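Local coordinates for high-affinity zinc uptake system protein znuA (Streptococcus suis, PDB 3MFQ) that binds zinc and, as a TroA-type solute-binding protein, probably delivers metal ions to an ABC transporter for uptake, at residues 7-13 and 56-62; 25-29 and 127-133; 149-153 and 178-182; 185-189 and 226-230. One frame throughout, in Å; residues are numbered along the deposited sequence.

Contact 1 of 4, residues 7-13 and 56-62; sequences PRVAVTT and ADLVLYH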
loop_
_atom_site.group_PDB
_atom_site.type_symbol
_atom_site.label_atom_id
_atom_site.label_comp_id
_atom_site.label_asym_id
_atom_site.label_seq_id
_atom_site.Cartn_x
_atom_site.Cartn_y
_atom_site.Cartn_z
ATOM N N PRO A 7 0.960 24.860 -11.245
ATOM C CA PRO A 7 2.009 23.849 -11.408
ATOM C C PRO A 7 1.419 22.466 -11.648
ATOM O O PRO A 7 0.393 22.116 -11.063
ATOM C CB PRO A 7 2.740 23.887 -10.064
ATOM C CG PRO A 7 2.498 25.244 -9.545
ATOM C CD PRO A 7 1.122 25.623 -9.997
ATOM N N ARG A 8 2.067 21.688 -12.508
ATOM C CA ARG A 8 1.599 20.349 -12.832
ATOM C C ARG A 8 2.504 19.301 -12.196
ATOM O O ARG A 8 3.694 19.222 -12.488
ATOM C CB ARG A 8 1.524 20.159 -14.352
ATOM C CG ARG A 8 0.877 18.853 -14.804
ATOM C CD ARG A 8 0.212 18.999 -16.163
ATOM N NE ARG A 8 -0.755 20.093 -16.165
ATOM C CZ ARG A 8 -1.984 20.007 -15.663
ATOM N NH1 ARG A 8 -2.400 18.875 -15.112
ATOM N NH2 ARG A 8 -2.796 21.054 -15.708
ATOM N N VAL A 9 1.922 18.489 -11.323
ATOM C CA VAL A 9 2.661 17.451 -10.619
ATOM C C VAL A 9 2.106 16.072 -10.940
ATOM O O VAL A 9 1.071 15.696 -10.422
ATOM C CB VAL A 9 2.600 17.682 -9.095
ATOM C CG1 VAL A 9 3.279 16.568 -8.400
ATOM C CG2 VAL A 9 3.182 19.029 -8.747
ATOM N N ALA A 10 2.837 15.312 -11.749
ATOM C CA ALA A 10 2.433 13.977 -12.149
ATOM C C ALA A 10 2.573 13.019 -10.968
ATOM O O ALA A 10 3.505 13.110 -10.171
ATOM C CB ALA A 10 3.249 13.529 -13.318
ATOM N N VAL A 11 1.612 12.118 -10.836
ATOM C CA VAL A 11 1.542 11.301 -9.646
ATOM C C VAL A 11 1.151 9.877 -10.020
ATOM O O VAL A 11 0.155 9.649 -10.702
ATOM C CB VAL A 11 0.579 11.921 -8.594
ATOM C CG1 VAL A 11 0.707 13.455 -8.559
ATOM C CG2 VAL A 11 -0.859 11.502 -8.864
ATOM N N THR A 12 1.969 8.922 -9.590
ATOM C CA THR A 12 1.833 7.543 -10.041
ATOM C C THR A 12 0.578 6.860 -9.510
ATOM O O THR A 12 -0.245 6.377 -10.283
ATOM C CB THR A 12 3.078 6.699 -9.687
ATOM O OG1 THR A 12 3.431 6.913 -8.315
ATOM C CG2 THR A 12 4.251 7.100 -10.567
ATOM N N THR A 13 0.426 6.829 -8.192
ATOM C CA THR A 13 -0.671 6.085 -7.586
ATOM C C THR A 13 -1.649 6.980 -6.845
ATOM O O THR A 13 -1.340 8.125 -6.518
ATOM C CB THR A 13 -0.151 5.043 -6.598
ATOM O OG1 THR A 13 0.151 5.685 -5.354
ATOM C CG2 THR A 13 1.098 4.371 -7.145
ATOM N N ALA A 56 5.116 17.351 -16.985
ATOM C CA ALA A 56 5.030 17.646 -15.560
ATOM C C ALA A 56 6.141 18.576 -15.077
ATOM O O ALA A 56 7.289 18.473 -15.511
ATOM C CB ALA A 56 5.029 16.353 -14.754
ATOM N N ASP A 57 5.785 19.485 -14.177
ATOM C CA ASP A 57 6.758 20.354 -13.532
ATOM C C ASP A 57 7.426 19.591 -12.397
ATOM O O ASP A 57 8.573 19.856 -12.040
ATOM C CB ASP A 57 6.074 21.609 -12.984
ATOM C CG ASP A 57 5.386 22.422 -14.066
ATOM O OD1 ASP A 57 5.923 22.504 -15.191
ATOM O OD2 ASP A 57 4.308 22.987 -13.787
ATOM N N LEU A 58 6.686 18.640 -11.836
ATOM C CA LEU A 58 7.177 17.800 -10.751
ATOM C C LEU A 58 6.558 16.416 -10.868
ATOM O O LEU A 58 5.356 16.285 -11.075
ATOM C CB LEU A 58 6.819 18.412 -9.392
ATOM C CG LEU A 58 7.071 17.555 -8.148
ATOM C CD1 LEU A 58 8.556 17.286 -7.976
ATOM C CD2 LEU A 58 6.501 18.215 -6.902
ATOM N N VAL A 59 7.381 15.384 -10.739
ATOM C CA VAL A 59 6.882 14.015 -10.768
ATOM C C VAL A 59 7.176 13.314 -9.444
ATOM O O VAL A 59 8.318 13.291 -8.991
ATOM C CB VAL A 59 7.492 13.211 -11.936
ATOM C CG1 VAL A 59 7.075 11.748 -11.856
ATOM C CG2 VAL A 59 7.082 13.815 -13.271
ATOM N N LEU A 60 6.143 12.751 -8.823
ATOM C CA LEU A 60 6.302 12.064 -7.542
ATOM C C LEU A 60 5.893 10.597 -7.627
ATOM O O LEU A 60 4.859 10.264 -8.210
ATOM C CB LEU A 60 5.497 12.767 -6.448
ATOM C CG LEU A 60 6.069 14.079 -5.911
ATOM C CD1 LEU A 60 5.061 14.778 -5.016
ATOM C CD2 LEU A 60 7.371 13.825 -5.166
ATOM N N TYR A 61 6.711 9.725 -7.043
ATOM C CA TYR A 61 6.427 8.293 -7.036
ATOM C C TYR A 61 6.963 7.614 -5.778
ATOM O O TYR A 61 7.754 8.196 -5.035
ATOM C CB TYR A 61 6.994 7.621 -8.289
ATOM C CG TYR A 61 8.506 7.583 -8.346
ATOM C CD1 TYR A 61 9.244 8.744 -8.533
ATOM C CD2 TYR A 61 9.194 6.383 -8.223
ATOM C CE1 TYR A 61 10.625 8.711 -8.590
ATOM C CE2 TYR A 61 10.575 6.342 -8.279
ATOM C CZ TYR A 61 11.286 7.507 -8.462
ATOM O OH TYR A 61 12.661 7.466 -8.516
ATOM N N HIS A 62 6.524 6.381 -5.550
ATOM C CA HIS A 62 6.934 5.614 -4.379
ATOM C C HIS A 62 8.409 5.245 -4.440
ATOM O O HIS A 62 9.202 5.654 -3.592
ATOM C CB HIS A 62 6.105 4.335 -4.267
ATOM C CG HIS A 62 4.650 4.572 -4.017
ATOM N ND1 HIS A 62 3.878 5.378 -4.826
ATOM C CD2 HIS A 62 3.819 4.096 -3.060
ATOM C CE1 HIS A 62 2.639 5.399 -4.369
ATOM N NE2 HIS A 62 2.576 4.627 -3.299
#

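Contact 2 of 4, residues 25-29 and 127-133; sequences GDEVE and LPAKAEM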
loop_
_atom_site.group_PDB
_atom_site.type_symbol
_atom_site.label_atom_id
_atom_site.label_comp_id
_atom_site.label_asym_id
_atom_site.label_seq_id
_atom_site.Cartn_x
_atom_site.Cartn_y
_atom_site.Cartn_z
ATOM N N GLY A 25 -3.391 20.994 -1.324
ATOM C CA GLY A 25 -4.780 21.336 -1.555
ATOM C C GLY A 25 -5.050 21.559 -3.029
ATOM O O GLY A 25 -4.657 20.754 -3.872
ATOM N N ASP A 26 -5.714 22.667 -3.339
ATOM C CA ASP A 26 -6.071 22.982 -4.716
ATOM C C ASP A 26 -5.036 23.893 -5.361
ATOM O O ASP A 26 -5.292 24.489 -6.405
ATOM C CB ASP A 26 -7.448 23.648 -4.770
ATOM C CG ASP A 26 -8.539 22.777 -4.172
ATOM O OD1 ASP A 26 -8.468 21.539 -4.326
ATOM O OD2 ASP A 26 -9.473 23.330 -3.548
ATOM N N GLU A 27 -3.863 23.993 -4.743
ATOM C CA GLU A 27 -2.836 24.918 -5.213
ATOM C C GLU A 27 -2.064 24.395 -6.424
ATOM O O GLU A 27 -1.531 25.179 -7.203
ATOM C CB GLU A 27 -1.872 25.281 -4.078
ATOM C CG GLU A 27 -2.510 26.065 -2.937
ATOM C CD GLU A 27 -2.897 27.482 -3.329
ATOM O OE1 GLU A 27 -2.503 27.930 -4.427
ATOM O OE2 GLU A 27 -3.593 28.152 -2.535
ATOM N N VAL A 28 -2.002 23.078 -6.581
ATOM C CA VAL A 28 -1.316 22.483 -7.728
ATOM C C VAL A 28 -2.285 21.686 -8.587
ATOM O O VAL A 28 -3.432 21.473 -8.203
ATOM C CB VAL A 28 -0.170 21.550 -7.299
ATOM C CG1 VAL A 28 0.848 22.305 -6.462
ATOM C CG2 VAL A 28 -0.720 20.358 -6.540
ATOM N N GLU A 29 -1.814 21.239 -9.746
ATOM C CA GLU A 29 -2.646 20.463 -10.662
ATOM C C GLU A 29 -2.150 19.022 -10.793
ATOM O O GLU A 29 -1.087 18.773 -11.359
ATOM C CB GLU A 29 -2.671 21.120 -12.038
ATOM C CG GLU A 29 -3.882 20.751 -12.860
ATOM C CD GLU A 29 -4.886 21.878 -12.913
ATOM O OE1 GLU A 29 -4.478 23.012 -13.238
ATOM O OE2 GLU A 29 -6.079 21.634 -12.633
ATOM N N LEU A 127 6.288 25.862 -5.015
ATOM C CA LEU A 127 5.454 27.020 -4.752
ATOM C C LEU A 127 6.026 27.853 -3.617
ATOM O O LEU A 127 5.529 27.809 -2.494
ATOM C CB LEU A 127 4.041 26.579 -4.398
ATOM C CG LEU A 127 3.186 26.033 -5.534
ATOM C CD1 LEU A 127 1.868 25.487 -5.010
ATOM C CD2 LEU A 127 2.937 27.115 -6.570
ATOM N N PRO A 128 7.075 28.628 -3.914
ATOM C CA PRO A 128 7.741 29.467 -2.914
ATOM C C PRO A 128 6.758 30.351 -2.159
ATOM O O PRO A 128 6.951 30.611 -0.973
ATOM C CB PRO A 128 8.677 30.326 -3.761
ATOM C CG PRO A 128 8.973 29.481 -4.954
ATOM C CD PRO A 128 7.713 28.725 -5.238
ATOM N N ALA A 129 5.715 30.804 -2.844
ATOM C CA ALA A 129 4.729 31.687 -2.236
ATOM C C ALA A 129 3.761 30.922 -1.339
ATOM O O ALA A 129 3.165 31.495 -0.426
ATOM C CB ALA A 129 3.973 32.447 -3.308
ATOM N N LYS A 130 3.606 29.628 -1.601
ATOM C CA LYS A 130 2.710 28.794 -0.804
ATOM C C LYS A 130 3.468 27.819 0.096
ATOM O O LYS A 130 2.900 26.843 0.577
ATOM C CB LYS A 130 1.727 28.037 -1.704
ATOM C CG LYS A 130 0.403 28.758 -1.903
ATOM C CD LYS A 130 0.613 30.183 -2.388
ATOM C CE LYS A 130 -0.455 31.127 -1.842
ATOM N NZ LYS A 130 -1.815 30.849 -2.389
ATOM N N ALA A 131 4.747 28.097 0.334
ATOM C CA ALA A 131 5.590 27.210 1.131
ATOM C C ALA A 131 5.140 27.122 2.590
ATOM O O ALA A 131 4.952 26.027 3.124
ATOM C CB ALA A 131 7.044 27.641 1.045
ATOM N N GLU A 132 4.977 28.272 3.235
ATOM C CA GLU A 132 4.541 28.303 4.628
ATOM C C GLU A 132 3.147 27.708 4.771
ATOM O O GLU A 132 2.888 26.919 5.679
ATOM C CB GLU A 132 4.574 29.730 5.175
ATOM C CG GLU A 132 5.977 30.251 5.462
ATOM C CD GLU A 132 5.989 31.720 5.840
ATOM O OE1 GLU A 132 5.044 32.439 5.456
ATOM O OE2 GLU A 132 6.945 32.158 6.511
ATOM N N MET A 133 2.255 28.089 3.863
ATOM C CA MET A 133 0.908 27.536 3.826
ATOM C C MET A 133 0.979 26.019 3.777
ATOM O O MET A 133 0.313 25.326 4.547
ATOM C CB MET A 133 0.169 28.045 2.592
ATOM C CG MET A 133 -1.285 27.621 2.532
ATOM S SD MET A 133 -1.926 27.580 0.847
ATOM C CE MET A 133 -3.692 27.553 1.161
#

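Contact 3 of 4, residues 149-153 and 178-182; sequences HAWVE and ASYDF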
loop_
_atom_site.group_PDB
_atom_site.type_symbol
_atom_site.label_atom_id
_atom_site.label_comp_id
_atom_site.label_asym_id
_atom_site.label_seq_id
_atom_site.Cartn_x
_atom_site.Cartn_y
_atom_site.Cartn_z
ATOM N N HIS A 149 -2.054 6.467 14.086
ATOM C CA HIS A 149 -1.268 5.366 14.625
ATOM C C HIS A 149 -1.821 4.912 15.970
ATOM O O HIS A 149 -1.848 3.719 16.270
ATOM C CB HIS A 149 0.203 5.759 14.763
ATOM C CG HIS A 149 1.090 4.630 15.192
ATOM N ND1 HIS A 149 1.833 3.886 14.301
ATOM C CD2 HIS A 149 1.349 4.115 16.418
ATOM C CE1 HIS A 149 2.513 2.963 14.958
ATOM N NE2 HIS A 149 2.236 3.081 16.244
ATOM N N ALA A 150 -2.263 5.870 16.777
ATOM C CA ALA A 150 -2.851 5.562 18.074
ATOM C C ALA A 150 -4.190 4.855 17.898
ATOM O O ALA A 150 -4.545 3.976 18.680
ATOM C CB ALA A 150 -3.021 6.829 18.892
ATOM N N TRP A 151 -4.925 5.244 16.861
ATOM C CA TRP A 151 -6.226 4.656 16.570
ATOM C C TRP A 151 -6.086 3.189 16.195
ATOM O O TRP A 151 -6.816 2.336 16.699
ATOM C CB TRP A 151 -6.904 5.421 15.434
ATOM C CG TRP A 151 -8.282 4.934 15.099
ATOM C CD1 TRP A 151 -9.460 5.383 15.623
ATOM C CD2 TRP A 151 -8.628 3.914 14.155
ATOM N NE1 TRP A 151 -10.516 4.704 15.069
ATOM C CE2 TRP A 151 -10.033 3.796 14.164
ATOM C CE3 TRP A 151 -7.888 3.087 13.305
ATOM C CZ2 TRP A 151 -10.710 2.885 13.357
ATOM C CZ3 TRP A 151 -8.562 2.185 12.505
ATOM C CH2 TRP A 151 -9.958 2.090 12.537
ATOM N N VAL A 152 -5.145 2.901 15.301
ATOM C CA VAL A 152 -4.911 1.537 14.843
ATOM C C VAL A 152 -4.528 0.639 16.008
ATOM O O VAL A 152 -5.038 -0.473 16.142
ATOM C CB VAL A 152 -3.792 1.480 13.790
ATOM C CG1 VAL A 152 -3.566 0.049 13.343
ATOM C CG2 VAL A 152 -4.138 2.364 12.606
ATOM N N GLU A 153 -3.624 1.133 16.848
ATOM C CA GLU A 153 -3.184 0.402 18.030
ATOM C C GLU A 153 -4.355 0.018 18.928
ATOM O O GLU A 153 -4.582 -1.161 19.193
ATOM C CB GLU A 153 -2.166 1.228 18.823
ATOM C CG GLU A 153 -0.766 1.256 18.222
ATOM C CD GLU A 153 -0.018 -0.056 18.409
ATOM O OE1 GLU A 153 -0.626 -1.032 18.902
ATOM O OE2 GLU A 153 1.182 -0.112 18.062
ATOM N N ALA A 178 4.821 -5.790 11.085
ATOM C CA ALA A 178 5.978 -5.403 11.877
ATOM C C ALA A 178 5.631 -4.285 12.848
ATOM O O ALA A 178 6.249 -4.156 13.902
ATOM C CB ALA A 178 7.117 -4.978 10.969
ATOM N N SER A 179 4.637 -3.479 12.495
ATOM C CA SER A 179 4.279 -2.328 13.311
ATOM C C SER A 179 3.366 -2.688 14.483
ATOM O O SER A 179 3.351 -1.993 15.501
ATOM C CB SER A 179 3.633 -1.240 12.450
ATOM O OG SER A 179 4.502 -0.833 11.407
ATOM N N TYR A 180 2.614 -3.778 14.346
ATOM C CA TYR A 180 1.616 -4.129 15.351
ATOM C C TYR A 180 1.642 -5.594 15.733
ATOM O O TYR A 180 0.601 -6.235 15.824
ATOM C CB TYR A 180 0.225 -3.751 14.855
ATOM C CG TYR A 180 0.208 -2.383 14.237
ATOM C CD1 TYR A 180 -0.048 -1.257 15.002
ATOM C CD2 TYR A 180 0.486 -2.214 12.893
ATOM C CE1 TYR A 180 -0.047 -0.000 14.438
ATOM C CE2 TYR A 180 0.491 -0.973 12.319
ATOM C CZ TYR A 180 0.224 0.136 13.093
ATOM O OH TYR A 180 0.226 1.386 12.527
ATOM N N ASP A 181 2.838 -6.119 15.959
ATOM C CA ASP A 181 2.987 -7.486 16.429
ATOM C C ASP A 181 2.042 -8.432 15.695
ATOM O O ASP A 181 1.182 -9.069 16.308
ATOM C CB ASP A 181 2.720 -7.554 17.930
ATOM C CG ASP A 181 3.086 -8.893 18.525
ATOM O OD1 ASP A 181 4.153 -9.435 18.162
ATOM O OD2 ASP A 181 2.309 -9.399 19.358
ATOM N N PHE A 182 2.207 -8.519 14.378
ATOM C CA PHE A 182 1.371 -9.382 13.557
ATOM C C PHE A 182 2.197 -10.333 12.703
ATOM O O PHE A 182 3.373 -10.089 12.443
ATOM C CB PHE A 182 0.471 -8.546 12.656
ATOM C CG PHE A 182 -0.967 -8.558 13.063
ATOM C CD1 PHE A 182 -1.449 -7.635 13.975
ATOM C CD2 PHE A 182 -1.839 -9.493 12.536
ATOM C CE1 PHE A 182 -2.773 -7.644 14.351
ATOM C CE2 PHE A 182 -3.165 -9.508 12.907
ATOM C CZ PHE A 182 -3.633 -8.583 13.817
#

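Contact 4 of 4, residues 185-189 and 226-230; sequences YAPQG and RMKKL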
loop_
_atom_site.group_PDB
_atom_site.type_symbol
_atom_site.label_atom_id
_atom_site.label_comp_id
_atom_site.label_asym_id
_atom_site.label_seq_id
_atom_site.Cartn_x
_atom_site.Cartn_y
_atom_site.Cartn_z
ATOM N N TYR A 185 0.954 -14.170 6.186
ATOM C CA TYR A 185 1.228 -15.195 5.189
ATOM C C TYR A 185 0.580 -14.803 3.868
ATOM O O TYR A 185 -0.480 -14.177 3.851
ATOM C CB TYR A 185 0.703 -16.557 5.641
ATOM C CG TYR A 185 1.309 -17.060 6.930
ATOM C CD1 TYR A 185 0.507 -17.428 7.999
ATOM C CD2 TYR A 185 2.683 -17.161 7.078
ATOM C CE1 TYR A 185 1.055 -17.887 9.177
ATOM C CE2 TYR A 185 3.241 -17.619 8.253
ATOM C CZ TYR A 185 2.422 -17.979 9.298
ATOM O OH TYR A 185 2.974 -18.435 10.470
ATOM N N ALA A 186 1.222 -15.172 2.764
ATOM C CA ALA A 186 0.700 -14.866 1.437
ATOM C C ALA A 186 1.171 -15.894 0.417
ATOM O O ALA A 186 2.353 -16.233 0.370
ATOM C CB ALA A 186 1.120 -13.471 1.015
ATOM N N PRO A 187 0.239 -16.394 -0.407
ATOM C CA PRO A 187 0.571 -17.383 -1.437
ATOM C C PRO A 187 1.444 -16.776 -2.527
ATOM O O PRO A 187 1.822 -17.472 -3.469
ATOM C CB PRO A 187 -0.799 -17.762 -2.008
ATOM C CG PRO A 187 -1.660 -16.578 -1.733
ATOM C CD PRO A 187 -1.192 -16.053 -0.411
ATOM N N GLN A 188 1.757 -15.492 -2.398
ATOM C CA GLN A 188 2.597 -14.814 -3.378
ATOM C C GLN A 188 3.659 -13.948 -2.715
ATOM O O GLN A 188 3.526 -13.564 -1.553
ATOM C CB GLN A 188 1.747 -13.968 -4.325
ATOM C CG GLN A 188 2.550 -13.271 -5.407
ATOM C CD GLN A 188 1.682 -12.737 -6.521
ATOM O OE1 GLN A 188 1.975 -12.938 -7.698
ATOM N NE2 GLN A 188 0.599 -12.063 -6.157
ATOM N N GLY A 189 4.714 -13.644 -3.461
ATOM C CA GLY A 189 5.818 -12.864 -2.939
ATOM C C GLY A 189 5.478 -11.403 -2.717
ATOM O O GLY A 189 4.318 -11.043 -2.511
ATOM N N ARG A 226 -7.970 -16.569 -6.325
ATOM C CA ARG A 226 -6.801 -17.154 -5.691
ATOM C C ARG A 226 -7.071 -17.525 -4.239
ATOM O O ARG A 226 -6.618 -18.565 -3.765
ATOM C CB ARG A 226 -5.631 -16.179 -5.754
ATOM C CG ARG A 226 -4.386 -16.678 -5.059
ATOM C CD ARG A 226 -3.401 -15.549 -4.868
ATOM N NE ARG A 226 -3.205 -14.793 -6.099
ATOM C CZ ARG A 226 -2.343 -13.792 -6.225
ATOM N NH1 ARG A 226 -1.595 -13.429 -5.194
ATOM N NH2 ARG A 226 -2.226 -13.154 -7.381
ATOM N N MET A 227 -7.802 -16.668 -3.535
ATOM C CA MET A 227 -8.093 -16.906 -2.126
ATOM C C MET A 227 -9.215 -17.923 -1.957
ATOM O O MET A 227 -9.320 -18.571 -0.919
ATOM C CB MET A 227 -8.438 -15.599 -1.407
ATOM C CG MET A 227 -7.323 -14.567 -1.440
ATOM S SD MET A 227 -5.772 -15.157 -0.731
ATOM C CE MET A 227 -6.148 -15.113 1.017
ATOM N N LYS A 228 -10.049 -18.064 -2.981
ATOM C CA LYS A 228 -11.110 -19.061 -2.945
ATOM C C LYS A 228 -10.594 -20.427 -3.373
ATOM O O LYS A 228 -11.144 -21.456 -2.986
ATOM C CB LYS A 228 -12.306 -18.632 -3.795
ATOM C CG LYS A 228 -13.188 -17.608 -3.101
ATOM C CD LYS A 228 -14.580 -17.557 -3.706
ATOM C CE LYS A 228 -15.514 -16.713 -2.852
ATOM N NZ LYS A 228 -16.882 -16.623 -3.436
ATOM N N LYS A 229 -9.534 -20.431 -4.171
ATOM C CA LYS A 229 -8.827 -21.665 -4.488
ATOM C C LYS A 229 -7.955 -22.054 -3.299
ATOM O O LYS A 229 -7.604 -23.221 -3.125
ATOM C CB LYS A 229 -7.973 -21.498 -5.746
ATOM C CG LYS A 229 -8.659 -21.945 -7.027
ATOM C CD LYS A 229 -8.833 -23.457 -7.057
ATOM C CE LYS A 229 -9.566 -23.910 -8.313
ATOM N NZ LYS A 229 -9.600 -25.397 -8.422
ATOM N N LEU A 230 -7.615 -21.061 -2.482
ATOM C CA LEU A 230 -6.822 -21.277 -1.279
ATOM C C LEU A 230 -7.707 -21.838 -0.174
ATOM O O LEU A 230 -7.281 -22.688 0.607
ATOM C CB LEU A 230 -6.186 -19.961 -0.827
ATOM C CG LEU A 230 -5.286 -19.997 0.408
ATOM C CD1 LEU A 230 -4.107 -20.926 0.183
ATOM C CD2 LEU A 230 -4.805 -18.598 0.753
#

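Contact 1 of 4, residues 7-13 and 56-62
Val9 and Leu58 stand side by side on one face of a parallel sheet, their side chains pointing the same way, with Val9 CG2 3.7 Å from Leu58 CB. Leu60 follows on this face and brings CD1 to 4.2 Å from Val9 CG1. Across the sheet, the methyl of Ala10 packs on Ala56 CB at 3.6 Å and on Val59 CG2 at 3.8 Å. The axes of strands 8-11 and 58-61 diverge by only 24°, and the backbones are joined chiefly through carbonyls of the first strand: Arg8 O accepts both Asp57 N and Leu58 N, and Ala10 O takes Leu60 N at 3.0 Å. The return bond from Ala10 N to Leu58 O is weak. Asp57 holds CG anti to its carbonyl carbon (chi1 -60°), which turns the carboxylate back to Arg8; OD2 receives Arg8 N at 2.9 Å, the donor standing above the carboxylate plane. Further along, Thr12 CG2 lies 3.6 Å from Tyr61 CB, while Thr12 OG1 bonds to Glu67. The guanidinium of Arg8 leads away to a salt bridge with Asp31. Helices 14-24 and 109-123 contribute to the cover over Leu58 and Leu60, and helix 71-77 touches Val59. The chemistry is thus divided: aliphatic groups pack on the two faces, backbone bonds, some weak, join the strands between them, and the Asp57 carboxylate adds a bond at the start of the strand pair.

Contact 2 of 4, residues 25-29 and 127-133
Glu27 reaches across to Lys130 and crosses it at about a right angle, forming a salt bridge in which Glu27 OE2 lies 3.2 Å from Lys130 NZ; as a hydrogen bond it is weak. In the glutamate CG sits beside the backbone N (chi1 -65°), and the chain bends at chi2 (-70°), which brings the carboxylate to the lysine, with Glu27 CD 3.8 Å from Lys130 CG. The lysine is itself bent at three torsions, curling its amine round to the acid. Met133, one turn further on, has an extended chain with CG anti to the backbone N (chi1 -175°), and its tip comes in across the glutamate, Met133 CE standing 3.7 Å from Glu27 OE2. Beside this polar pair is an apolar one. Leu127 CD1 touches Val28 CG1 at 3.6 Å and Glu27 CB at 3.9 Å, the leucine and valine meeting at a slant. Lys130 N bonds to Leu127 O at 2.8 Å within the turn, and Lys130 occupies the N-cap position of helix 131-156. The contact therefore joins, at the protein surface, the loop between helix 14-24 and strand 29-32 to the start of that long helix, with Val28 also resting on Val20 of helix 14-24 and Leu127 on Pro7.

Contact 3 of 4, residues 149-153 and 178-182
The later half of helix 131-156, the long helix that runs between the two lobes as in other TroA-like binding proteins, receives the ring of Tyr180, which lies just past helix 174-179. His149, Val152 and Glu153 line one side of the helix and together meet this ring. Val152 CG1 makes a CH-pi contact, 4.0 Å from the ring centroid and 23° off the normal, displaced toward the rim at Tyr180 CE1. His149 keeps CG anti to the backbone N (chi1 -175°), which carries its imidazole out to the hydroxyl end of the tyrosine. The two rings meet obliquely, centroids 5.4 Å apart and planes at 35°, with Tyr180 CE1 over a face of the imidazole; His149 ND1 and Tyr180 OH are 3.5 Å apart. Glu153, bent at chi2, brings its carboxylate to the ring, OE2 3.5 Å from Tyr180 CD1, although this side chain is poorly ordered. Tyr180 also touches Ile109 of helix 109-123 and Tyr270 of helix 266-281. The CH-pi contact and the oblique ring pair give the tyrosine much of its hold on the helix, while any electrostatic contribution from the Glu153 carboxylate is uncertain.

Contact 4 of 4, residues 185-189 and 226-230
Residues 185-189 leave strand 183-185 as an irregular chain and pass one side of helix 225-235, where residues 226-230 form a turn of the helix; the closest CA atoms, of Pro187 and Leu230, are 8.4 Å apart, a gap that side chains bridge. Pro187 is the apolar centre. Its CG sits 3.7 Å from Arg226 CD, the two side chains meeting at a slant, and lies more loosely, at 4.5 Å, from both Met227 SD and Leu230 CD2. Gln188 reaches the other end of the arginine: with CG anti to the backbone N (chi1 -178°) and the chain extended beyond it, the amide arrives at the edge of the guanidinium, the two planes 80° apart. Gln188 CB is 3.5 Å from Arg226 NH1. The arginine runs extended to CD, and the bend at chi3 (-48°) then turns its guanidinium toward Gln188, NH1 bonding with Pro169 O, which anchors the group to the backbone. Leu230 continues inward to Thr204 and Val205 of helix 198-211 and to Ile216. Gln188 also touches His170, a zinc ligand, and its side chain is about 7 Å from the zinc ion, consistent with a second-shell place for Gln188 beside the metal site that His170 forms with His41, His104 and Asp254.

Overall arrangement
Contacts 1 and 2 form one continuous region: Glu29 pairs through its backbone with Pro7 and Val9, and Pro7 CG packs on Leu127 CD2 at 3.5 Å. Contact 4 lies in the other lobe, and contact 3 joins that lobe to the linking helix 131-156; their centres are 24 Å apart and their segments adjoin in sequence at residues 182 and 185. The same helix starts at contact 2, with about 33 Å between the centres of contacts 2 and 3. Contacts 1 and 4, likewise about 33 Å apart, fall on opposite sides of the chain's centre and approach the zinc ion from each lobe: the side chain of His62 is about 10 Å from it, that of Gln188 about 7 Å.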